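L-iditol 2-dehydrogenase (Clostridium scindens, PDB 4OH1) probably oxidises polyols such as L-iditol with NAD+, as a zinc-dependent member of the medium-chain alcohol dehydrogenase family. Local coordinates at residues Gly78-Val83 and Phe92-Lys97. Residues are numbered along the deposited sequence; the frame is centred on the assembly and turned at random.
Sequences GVIDKV and FKVGQK
Ile80 pairs through its backbone with Gln96 and Gly95, where the chain returns from helix 85-89 through a type II beta turn, Lys93 to Gln96, and enters strand 97-100 of the GroES-like domain. Ile80 N donates to Gln96 O at 2.9 Å, nearly straight at 168°, and Gly95 N reaches Ile80 O at 3.1 Å. Next to these bonds, Val79 and Lys97 form an antiparallel, non-hydrogen-bonded pair, flanked by two CA-H...O contacts: Lys97 CA to Gly78 O and Val79 CA to Gln96 O. On the far side of strand 75-83, Asp81 and Lys82 both face Arg37 in a classic beta bulge, and the Asp81 carboxylate forms a salt bridge with Arg37.

The turn itself is closed by Gln96 N to Lys93 O. With CG of Gln96 anti to its carbonyl carbon and beside the backbone N (chi1 -72°), the extended chain beyond sets OE1 by Lys93 N at 3.1 Å; this donor stands above the amide plane, well off the lone-pair directions. Gln96 NE2 donates to the carbonyl O of Gly91.

The remaining contacts are van der Waals, part methyl to carbonyl oxygen and part apolar. Ile80 runs alongside Gln96, its CD1 touching OE1 and also meeting Phe92 CB at 4.1 Å; Ile36 of strand 35-44 touches both Ile80 and Phe92. Val83 sets CG1 against Phe92 O, a buried carbonyl without a hydrogen-bond partner in the model, and its CG2 approaches Val94 CG2. Val94 lays its two methyls against successive carbonyls of the bulged strand, CG1 3.5 Å from Ile80 O and CG2 3.4 Å from Asp81 O.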
loop_
_atom_site.group_PDB
_atom_site.type_symbol
_atom_site.label_atom_id
_atom_site.label_comp_id
_atom_site.label_asym_id
_atom_site.label_seq_id
_atom_site.Cartn_x
_atom_site.Cartn_y
_atom_site.Cartn_z
ATOM N N GLY A 78 0.268 32.239 -14.128
ATOM C CA GLY A 78 0.418 33.278 -15.104
ATOM C C GLY A 78 0.862 32.712 -16.427
ATOM O O GLY A 78 0.528 31.583 -16.762
ATOM N N VAL A 79 1.630 33.515 -17.174
ATOM C CA VAL A 79 2.017 33.182 -18.550
ATOM C C VAL A 79 3.545 33.337 -18.657
ATOM O O VAL A 79 4.127 34.256 -18.094
ATOM C CB VAL A 79 1.284 34.094 -19.519
ATOM C CG1 VAL A 79 1.642 33.776 -20.910
ATOM C CG2 VAL A 79 -0.218 33.918 -19.367
ATOM N N ILE A 80 4.200 32.418 -19.347
ATOM C CA ILE A 80 5.614 32.516 -19.583
ATOM C C ILE A 80 5.924 33.786 -20.411
ATOM O O ILE A 80 5.316 34.031 -21.444
ATOM C CB ILE A 80 6.149 31.295 -20.296
ATOM C CG1 ILE A 80 5.968 30.053 -19.412
ATOM C CG2 ILE A 80 7.633 31.493 -20.636
ATOM C CD1 ILE A 80 6.773 28.809 -19.833
ATOM N N ASP A 81 6.866 34.569 -19.897
ATOM C CA ASP A 81 7.272 35.839 -20.457
ATOM C C ASP A 81 8.649 35.753 -21.126
ATOM O O ASP A 81 8.902 36.464 -22.069
ATOM C CB ASP A 81 7.378 36.846 -19.335
ATOM C CG ASP A 81 7.686 38.223 -19.826
ATOM O OD1 ASP A 81 6.813 38.779 -20.523
ATOM O OD2 ASP A 81 8.772 38.756 -19.497
ATOM N N LYS A 82 9.528 34.884 -20.645
ATOM C CA LYS A 82 10.840 34.718 -21.218
ATOM C C LYS A 82 11.480 33.430 -20.712
ATOM O O LYS A 82 11.308 33.044 -19.544
ATOM C CB LYS A 82 11.713 35.876 -20.805
ATOM C CG LYS A 82 13.156 35.745 -21.196
ATOM C CD LYS A 82 13.864 37.082 -21.098
ATOM C CE LYS A 82 15.373 36.995 -21.438
ATOM N NZ LYS A 82 16.006 38.291 -21.096
ATOM N N VAL A 83 12.203 32.773 -21.602
ATOM C CA VAL A 83 12.710 31.422 -21.408
ATOM C C VAL A 83 14.246 31.399 -21.653
ATOM O O VAL A 83 14.701 31.842 -22.674
ATOM C CB VAL A 83 12.025 30.465 -22.446
ATOM C CG1 VAL A 83 12.508 29.048 -22.255
ATOM C CG2 VAL A 83 10.539 30.438 -22.280
ATOM N N PHE A 92 9.686 24.621 -23.191
ATOM C CA PHE A 92 8.919 25.752 -22.625
ATOM C C PHE A 92 9.001 26.907 -23.607
ATOM O O PHE A 92 10.054 27.161 -24.187
ATOM C CB PHE A 92 9.486 26.161 -21.272
ATOM C CG PHE A 92 9.391 25.092 -20.218
ATOM C CD1 PHE A 92 8.244 24.933 -19.484
ATOM C CD2 PHE A 92 10.447 24.267 -19.969
ATOM C CE1 PHE A 92 8.161 23.984 -18.499
ATOM C CE2 PHE A 92 10.375 23.297 -19.013
ATOM C CZ PHE A 92 9.215 23.159 -18.248
ATOM N N LYS A 93 7.908 27.628 -23.780
ATOM C CA LYS A 93 7.821 28.670 -24.772
ATOM C C LYS A 93 7.078 29.863 -24.188
ATOM O O LYS A 93 6.152 29.679 -23.396
ATOM C CB LYS A 93 7.027 28.190 -26.005
ATOM C CG LYS A 93 7.673 27.117 -26.902
ATOM C CD LYS A 93 8.992 27.566 -27.437
ATOM C CE LYS A 93 9.831 26.381 -27.808
ATOM N NZ LYS A 93 9.119 25.538 -28.833
ATOM N N VAL A 94 7.462 31.081 -24.605
ATOM C CA VAL A 94 6.675 32.263 -24.284
ATOM C C VAL A 94 5.210 32.089 -24.746
ATOM O O VAL A 94 4.954 31.531 -25.798
ATOM C CB VAL A 94 7.258 33.513 -24.883
ATOM C CG1 VAL A 94 6.264 34.718 -24.780
ATOM C CG2 VAL A 94 8.632 33.891 -24.277
ATOM N N GLY A 95 4.260 32.582 -23.930
ATOM C CA GLY A 95 2.826 32.433 -24.158
ATOM C C GLY A 95 2.185 31.251 -23.430
ATOM O O GLY A 95 0.964 31.165 -23.359
ATOM N N GLN A 96 2.966 30.294 -22.936
ATOM C CA GLN A 96 2.337 29.143 -22.244
ATOM C C GLN A 96 1.789 29.561 -20.898
ATOM O O GLN A 96 2.481 30.191 -20.137
ATOM C CB GLN A 96 3.338 28.009 -22.045
ATOM C CG GLN A 96 3.661 27.297 -23.353
ATOM C CD GLN A 96 4.870 26.385 -23.293
ATOM O OE1 GLN A 96 5.574 26.261 -22.299
ATOM N NE2 GLN A 96 5.113 25.747 -24.385
ATOM N N LYS A 97 0.522 29.249 -20.632
ATOM C CA LYS A 97 -0.032 29.339 -19.288
ATOM C C LYS A 97 0.612 28.297 -18.345
ATOM O O LYS A 97 0.717 27.117 -18.711
ATOM C CB LYS A 97 -1.531 29.133 -19.339
ATOM C CG LYS A 97 -2.277 30.291 -20.028
ATOM C CD LYS A 97 -3.742 30.117 -19.941
ATOM C CE LYS A 97 -4.460 31.265 -20.579
ATOM N NZ LYS A 97 -5.903 30.921 -20.531
#